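Putative acetyltransferase (Nocardia farcinica, PDB 3D9W) probably transfers acetyl groups from acetyl-coenzyme A to arylamines, as other arylamine N-acetyltransferases do. Local coordinates at residues Pro50-Leu54 with Phe267-Leu271; Thr101-Gly105 with Phe193-Gln198. All blocks are in the same frame, centred on the assembly; numbering follows the deposited sequence.

Interaction 1 of 2, residues Pro50-Leu54 with Phe267-Leu271; sequences PFENL and FDIEL
Two irregular segments lie side by side and splay apart: their end-to-end directions differ by 43°, and the CA–CA separation grows from 6.1 Å at Pro50–Phe267 to 9.5 Å at Leu54–Leu271. Pro50-Glu52 run extended, Asn53 takes the N-cap position and Leu54 opens helix 54-57. At the close end the compact pyrrolidine ring of Pro50 (C-gamma exo) points toward the other segment, its CB 3.2 Å from Phe267 O. Asp268 then takes a left-handed backbone conformation (45/44), after which residues 269-271 run extended, so that Ile269 and Leu271 point toward Pro50-Leu54 while Glu270 points away. Ile269 is the bump of the contact. In its m,t rotamer it enters a hollow bordered by three residues: its CG1 lies 4.0 Å from Pro50 CB, its CD1 3.7 Å from Glu52 CB, and its CG2 4.0 Å from Leu54 CD1. Where the backbones diverge, two leucines span the wider gap, both in the m,t rotamer, with Leu54 CD1 3.4 Å from Leu271 CD1. The Glu52 carboxylate salt-bridges Arg78 through OE2, and OE1 accepts a weak hydrogen bond from Leu54 N (3.2 Å). Asp268 likewise looks elsewhere, to Arg226 and Arg77. Arg78 belongs to the Arg-Gly-Gly-Tyr-Cys sequence, which in this family carries the nucleophilic cysteine, so the contact joins the N-terminal helical region to the C-terminal part of the chain beside that motif. Between the segments the adhesion is apolar and without hydrogen bonds, depending on complementary shape, while the carboxylates of Glu52 and Asp268 find their main partners in arginines outside.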
ATOM      1  N   PRO A  50      -2.586  -7.056   5.585  1.00 18.05           N
ATOM      2  CA  PRO A  50      -1.500  -7.718   4.855  1.00 18.35           C
ATOM      3  C   PRO A  50      -1.387  -7.204   3.408  1.00 18.56           C
ATOM      4  O   PRO A  50      -2.316  -6.603   2.872  1.00 19.12           O
ATOM      5  CB  PRO A  50      -1.905  -9.196   4.897  1.00 18.17           C
ATOM      6  CG  PRO A  50      -2.700  -9.310   6.121  1.00 17.23           C
ATOM      7  CD  PRO A  50      -3.547  -8.059   6.068  1.00 17.82           C
ATOM      8  N   PHE A  51      -0.244  -7.440   2.784  1.00 18.00           N
ATOM      9  CA  PHE A  51      -0.042  -7.032   1.404  1.00 18.16           C
ATOM     10  C   PHE A  51       0.111  -8.291   0.549  1.00 19.05           C
ATOM     11  O   PHE A  51       0.868  -9.192   0.895  1.00 19.07           O
ATOM     12  CB  PHE A  51       1.202  -6.167   1.292  1.00 17.67           C
ATOM     13  CG  PHE A  51       1.504  -5.727  -0.100  1.00 19.22           C
ATOM     14  CD1 PHE A  51       2.078  -6.607  -1.016  1.00 20.03           C
ATOM     15  CD2 PHE A  51       1.227  -4.429  -0.500  1.00 18.94           C
ATOM     16  CE1 PHE A  51       2.374  -6.199  -2.308  1.00 20.60           C
ATOM     17  CE2 PHE A  51       1.518  -4.008  -1.789  1.00 19.94           C
ATOM     18  CZ  PHE A  51       2.095  -4.895  -2.696  1.00 20.74           C
ATOM     19  N   GLU A  52      -0.605  -8.359  -0.568  1.00 19.54           N
ATOM     20  CA  GLU A  52      -0.521  -9.543  -1.408  1.00 21.02           C
ATOM     21  C   GLU A  52      -1.072  -9.341  -2.805  1.00 21.44           C
ATOM     22  O   GLU A  52      -1.916  -8.477  -3.030  1.00 21.14           O
ATOM     23  CB  GLU A  52      -1.281 -10.683  -0.753  1.00 21.23           C
ATOM     24  CG  GLU A  52      -2.684 -10.288  -0.404  1.00 22.95           C
ATOM     25  CD  GLU A  52      -3.656 -11.387  -0.662  1.00 23.10           C
ATOM     26  OE1 GLU A  52      -3.689 -11.858  -1.812  1.00 25.17           O
ATOM     27  OE2 GLU A  52      -4.383 -11.779   0.274  1.00 24.22           O
ATOM     28  N   ASN A  53      -0.595 -10.173  -3.727  1.00 21.58           N
ATOM     29  CA  ASN A  53      -1.008 -10.142  -5.124  1.00 23.64           C
ATOM     30  C   ASN A  53      -1.507 -11.527  -5.495  1.00 25.47           C
ATOM     31  O   ASN A  53      -1.534 -11.893  -6.669  1.00 26.90           O
ATOM     32  CB  ASN A  53       0.184  -9.771  -6.018  1.00 22.73           C
ATOM     33  CG  ASN A  53       1.321 -10.790  -5.939  1.00 23.40           C
ATOM     34  OD1 ASN A  53       1.535 -11.411  -4.894  1.00 25.07           O
ATOM     35  ND2 ASN A  53       2.066 -10.950  -7.033  1.00 20.19           N
ATOM     36  N   LEU A  54      -1.917 -12.293  -4.492  1.00 26.81           N
ATOM     37  CA  LEU A  54      -2.369 -13.657  -4.722  1.00 28.07           C
ATOM     38  C   LEU A  54      -3.484 -13.870  -5.755  1.00 29.45           C
ATOM     39  O   LEU A  54      -3.403 -14.806  -6.556  1.00 30.94           O
ATOM     40  CB  LEU A  54      -2.741 -14.317  -3.391  1.00 27.92           C
ATOM     41  CG  LEU A  54      -1.542 -14.695  -2.516  1.00 27.43           C
ATOM     42  CD1 LEU A  54      -2.007 -15.530  -1.346  1.00 27.87           C
ATOM     43  CD2 LEU A  54      -0.537 -15.479  -3.334  1.00 27.27           C
ATOM     44  N   PHE A 267       2.027 -13.725   7.433  1.00 22.26           N
ATOM     45  CA  PHE A 267       1.318 -12.787   6.590  1.00 21.92           C
ATOM     46  C   PHE A 267      -0.171 -12.724   6.838  1.00 21.83           C
ATOM     47  O   PHE A 267      -0.894 -12.012   6.145  1.00 22.73           O
ATOM     48  CB  PHE A 267       1.632 -13.126   5.134  1.00 22.20           C
ATOM     49  CG  PHE A 267       3.080 -12.932   4.783  1.00 20.09           C
ATOM     50  CD1 PHE A 267       3.603 -11.648   4.620  1.00 19.92           C
ATOM     51  CD2 PHE A 267       3.934 -14.018   4.678  1.00 19.30           C
ATOM     52  CE1 PHE A 267       4.957 -11.447   4.357  1.00 18.21           C
ATOM     53  CE2 PHE A 267       5.297 -13.831   4.416  1.00 19.15           C
ATOM     54  CZ  PHE A 267       5.806 -12.542   4.256  1.00 18.66           C
ATOM     55  N   ASP A 268      -0.618 -13.477   7.834  1.00 21.16           N
ATOM     56  CA  ASP A 268      -2.016 -13.509   8.222  1.00 20.48           C
ATOM     57  C   ASP A 268      -2.943 -13.608   7.037  1.00 19.64           C
ATOM     58  O   ASP A 268      -3.955 -12.916   6.953  1.00 19.25           O
ATOM     59  CB  ASP A 268      -2.325 -12.279   9.052  1.00 19.33           C
ATOM     60  CG  ASP A 268      -1.435 -12.182  10.251  1.00 20.39           C
ATOM     61  OD1 ASP A 268      -1.385 -13.177  11.007  1.00 21.23           O
ATOM     62  OD2 ASP A 268      -0.779 -11.132  10.428  1.00 18.19           O
ATOM     63  N   ILE A 269      -2.562 -14.485   6.123  1.00 19.41           N
ATOM     64  CA  ILE A 269      -3.315 -14.746   4.921  1.00 20.96           C
ATOM     65  C   ILE A 269      -3.759 -16.201   4.996  1.00 22.76           C
ATOM     66  O   ILE A 269      -2.953 -17.081   5.284  1.00 23.52           O
ATOM     67  CB  ILE A 269      -2.432 -14.506   3.683  1.00 21.07           C
ATOM     68  CG1 ILE A 269      -2.156 -13.010   3.560  1.00 18.93           C
ATOM     69  CG2 ILE A 269      -3.089 -15.081   2.429  1.00 22.12           C
ATOM     70  CD1 ILE A 269      -1.268 -12.637   2.408  1.00 19.98           C
ATOM     71  N   GLU A 270      -5.049 -16.435   4.757  1.00 24.81           N
ATOM     72  CA  GLU A 270      -5.649 -17.773   4.791  1.00 26.89           C
ATOM     73  C   GLU A 270      -6.285 -18.075   3.430  1.00 26.99           C
ATOM     74  O   GLU A 270      -7.107 -17.303   2.934  1.00 26.44           O
ATOM     75  CB  GLU A 270      -6.723 -17.831   5.885  1.00 29.56           C
ATOM     76  CG  GLU A 270      -6.881 -19.184   6.551  1.00 31.92           C
ATOM     77  CD  GLU A 270      -6.946 -19.071   8.070  1.00 33.68           C
ATOM     78  OE1 GLU A 270      -6.152 -18.287   8.653  1.00 32.90           O
ATOM     79  OE2 GLU A 270      -7.782 -19.777   8.678  1.00 34.58           O
ATOM     80  N   LEU A 271      -5.910 -19.202   2.838  1.00 27.65           N
ATOM     81  CA  LEU A 271      -6.424 -19.587   1.536  1.00 28.03           C
ATOM     82  C   LEU A 271      -7.008 -20.983   1.550  1.00 30.34           C
ATOM     83  O   LEU A 271      -6.628 -21.818   2.361  1.00 31.51           O
ATOM     84  CB  LEU A 271      -5.304 -19.588   0.513  1.00 27.70           C
ATOM     85  CG  LEU A 271      -4.384 -18.394   0.393  1.00 29.20           C
ATOM     86  CD1 LEU A 271      -3.367 -18.638  -0.729  1.00 28.62           C
ATOM     87  CD2 LEU A 271      -5.218 -17.154   0.117  1.00 29.80           C
TER

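Interaction 2 of 2, residues Thr101-Gly105 with Phe193-Gln198; sequences TGHTG and FTTAPQ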
ATOM      1  N   THR A 101      -8.062  13.559  -1.915  1.00 23.93           N
ATOM      2  CA  THR A 101      -7.779  13.752  -3.334  1.00 23.36           C
ATOM      3  C   THR A 101      -6.661  12.763  -3.676  1.00 21.21           C
ATOM      4  O   THR A 101      -5.788  12.509  -2.859  1.00 21.51           O
ATOM      5  CB  THR A 101      -7.347  15.224  -3.589  1.00 23.15           C
ATOM      6  OG1 THR A 101      -6.952  15.402  -4.953  1.00 25.81           O
ATOM      7  CG2 THR A 101      -6.215  15.592  -2.680  1.00 23.73           C
ATOM      8  N   GLY A 102      -6.679  12.196  -4.872  1.00 20.89           N
ATOM      9  CA  GLY A 102      -5.662  11.216  -5.192  1.00 21.87           C
ATOM     10  C   GLY A 102      -4.510  11.603  -6.084  1.00 21.73           C
ATOM     11  O   GLY A 102      -4.570  12.571  -6.826  1.00 22.40           O
ATOM     12  N   HIS A 103      -3.448  10.813  -5.988  1.00 21.89           N
ATOM     13  CA  HIS A 103      -2.235  10.986  -6.783  1.00 21.95           C
ATOM     14  C   HIS A 103      -1.719   9.602  -7.170  1.00 21.35           C
ATOM     15  O   HIS A 103      -2.118   8.588  -6.597  1.00 20.82           O
ATOM     16  CB  HIS A 103      -1.132  11.708  -5.998  1.00 22.02           C
ATOM     17  CG  HIS A 103      -1.444  13.135  -5.653  1.00 23.36           C
ATOM     18  ND1 HIS A 103      -2.196  13.955  -6.465  1.00 24.00           N
ATOM     19  CD2 HIS A 103      -1.039  13.907  -4.615  1.00 24.17           C
ATOM     20  CE1 HIS A 103      -2.239  15.169  -5.944  1.00 24.98           C
ATOM     21  NE2 HIS A 103      -1.544  15.166  -4.822  1.00 24.70           N
ATOM     22  N   THR A 104      -0.832   9.567  -8.154  1.00 20.89           N
ATOM     23  CA  THR A 104      -0.253   8.317  -8.609  1.00 19.99           C
ATOM     24  C   THR A 104       1.244   8.492  -8.723  1.00 19.18           C
ATOM     25  O   THR A 104       1.732   9.508  -9.210  1.00 18.38           O
ATOM     26  CB  THR A 104      -0.790   7.895  -9.978  1.00 19.42           C
ATOM     27  OG1 THR A 104      -2.148   7.468  -9.847  1.00 21.92           O
ATOM     28  CG2 THR A 104       0.027   6.749 -10.522  1.00 19.07           C
ATOM     29  N   GLY A 105       1.975   7.488  -8.271  1.00 19.36           N
ATOM     30  CA  GLY A 105       3.413   7.567  -8.338  1.00 18.57           C
ATOM     31  C   GLY A 105       4.007   6.450  -9.158  1.00 18.77           C
ATOM     32  O   GLY A 105       3.320   5.488  -9.512  1.00 19.12           O
ATOM     33  N   PHE A 193       6.274  10.931  -7.678  1.00 19.89           N
ATOM     34  CA  PHE A 193       4.879  11.227  -7.987  1.00 18.89           C
ATOM     35  C   PHE A 193       4.636  12.692  -8.305  1.00 18.91           C
ATOM     36  O   PHE A 193       5.401  13.565  -7.894  1.00 18.39           O
ATOM     37  CB  PHE A 193       3.953  10.795  -6.843  1.00 17.39           C
ATOM     38  CG  PHE A 193       4.103  11.600  -5.585  1.00 15.98           C
ATOM     39  CD1 PHE A 193       5.075  11.279  -4.652  1.00 15.96           C
ATOM     40  CD2 PHE A 193       3.233  12.645  -5.310  1.00 14.31           C
ATOM     41  CE1 PHE A 193       5.169  11.979  -3.459  1.00 17.36           C
ATOM     42  CE2 PHE A 193       3.318  13.350  -4.127  1.00 14.50           C
ATOM     43  CZ  PHE A 193       4.285  13.021  -3.196  1.00 17.02           C
ATOM     44  N   THR A 194       3.569  12.946  -9.053  1.00 18.88           N
ATOM     45  CA  THR A 194       3.192  14.297  -9.424  1.00 19.22           C
ATOM     46  C   THR A 194       1.977  14.669  -8.600  1.00 20.25           C
ATOM     47  O   THR A 194       1.461  13.848  -7.849  1.00 20.83           O
ATOM     48  CB  THR A 194       2.837  14.408 -10.930  1.00 18.82           C
ATOM     49  OG1 THR A 194       1.654  13.649 -11.218  1.00 17.48           O
ATOM     50  CG2 THR A 194       3.989  13.909 -11.779  1.00 16.99           C
ATOM     51  N   THR A 195       1.512  15.902  -8.733  1.00 21.12           N
ATOM     52  CA  THR A 195       0.356  16.317  -7.967  1.00 22.38           C
ATOM     53  C   THR A 195      -0.895  16.367  -8.812  1.00 22.39           C
ATOM     54  O   THR A 195      -1.862  17.049  -8.481  1.00 24.26           O
ATOM     55  CB  THR A 195       0.584  17.678  -7.330  1.00 23.41           C
ATOM     56  OG1 THR A 195       1.045  18.590  -8.328  1.00 25.39           O
ATOM     57  CG2 THR A 195       1.600  17.571  -6.208  1.00 22.09           C
ATOM     58  N   ALA A 196      -0.872  15.633  -9.913  1.00 23.15           N
ATOM     59  CA  ALA A 196      -2.024  15.567 -10.807  1.00 23.21           C
ATOM     60  C   ALA A 196      -3.192  14.900 -10.074  1.00 23.67           C
ATOM     61  O   ALA A 196      -3.038  13.810  -9.513  1.00 23.65           O
ATOM     62  CB  ALA A 196      -1.667  14.760 -12.045  1.00 21.07           C
ATOM     63  N   PRO A 197      -4.371  15.548 -10.060  1.00 24.26           N
ATOM     64  CA  PRO A 197      -5.557  14.998  -9.394  1.00 23.31           C
ATOM     65  C   PRO A 197      -5.885  13.634  -9.984  1.00 23.03           C
ATOM     66  O   PRO A 197      -5.996  13.499 -11.201  1.00 22.79           O
ATOM     67  CB  PRO A 197      -6.635  16.028  -9.715  1.00 23.11           C
ATOM     68  CG  PRO A 197      -5.867  17.291  -9.796  1.00 23.77           C
ATOM     69  CD  PRO A 197      -4.657  16.889 -10.597  1.00 23.87           C
ATOM     70  N   GLN A 198      -6.031  12.629  -9.126  1.00 23.41           N
ATOM     71  CA  GLN A 198      -6.346  11.273  -9.575  1.00 24.07           C
ATOM     72  C   GLN A 198      -7.655  10.801  -8.954  1.00 24.82           C
ATOM     73  O   GLN A 198      -7.998  11.191  -7.838  1.00 26.02           O
ATOM     74  CB  GLN A 198      -5.205  10.322  -9.215  1.00 22.89           C
ATOM     75  CG  GLN A 198      -3.923  10.589  -9.999  1.00 22.83           C
ATOM     76  CD  GLN A 198      -3.977  10.069 -11.427  1.00 23.33           C
ATOM     77  OE1 GLN A 198      -3.756   8.878 -11.681  1.00 24.62           O
ATOM     78  NE2 GLN A 198      -4.287  10.953 -12.365  1.00 20.69           N
TER
HETATM   79  O   HOH W   1       3.246  10.750 -11.658  1.00 17.06           O
HETATM   80  O   HOH W   2      -0.519  12.492  -9.327  1.00 17.36           O
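Strand 99-107 pairs on one edge with strand 117-125; on the other, the chain leaving strand 188-193 departs and then returns, forming two separate antiparallel bridges. Gly105 and Phe193 make a non-hydrogen-bonded pair (CA–CA 4.0 Å). A CB on Gly105 would crowd Phe193 CB, and the Phe193 ring goes on to stack on Trp177. Two residues out of step, Gly102 meets Gln198: Gln198 N donates to Gly102 O (2.7 Å), and Gly102 N returns a weak bond to Gln198 O (3.4 Å). A CB on Gly102 would clash with that oxygen. In between, the loop arches away from the strand and His103 fills the arch. Its ND1 donates to Ala196 O (3.2 Å), and Thr195 CA packs over the ring face as a CH-pi contact, 3.8 Å from the centroid. Thr104 N, lacking a strand partner here, donates instead to water 2 (3.2 Å). That water also accepts from Thr194 OG1 (3.1 Å) and donates to Thr194 O and Ala196 O (2.8 Å each), a full set of four. Water 1 donates to Thr104 O (3.1 Å). As an added side-chain link, Thr104 OG1 gives its proton to Gln198 OE1 (2.8 Å), leaving Gln198 NE2 to donate to Pro197 O (3.3 Å). Waters and the His103 imidazole thus keep backbone groups bonded where an interior strand's neighbour, strand 188-193, has given way to a loop.

Interaction 2 lies within the chain loop closed by interaction 1, but the two are on opposite sides of the chain's centre, with nearest atoms about 12 Å apart, and share no helix or strand. Residues 50-54 and 267-271, far apart in sequence, bring together loops between helices in a mostly buried site, so desolvated aliphatic groups do the work. Residues 101-105 lie in the large antiparallel sheet; 193-198 finish strand 188-193 and run as a loop toward helix 200-212. This site is only partly buried, and water and the His103 imidazole complete the backbone's bonding. Interaction 1 therefore joins distant parts of the fold by fit, interaction 2 neighbouring sheet elements by hydrogen bonds.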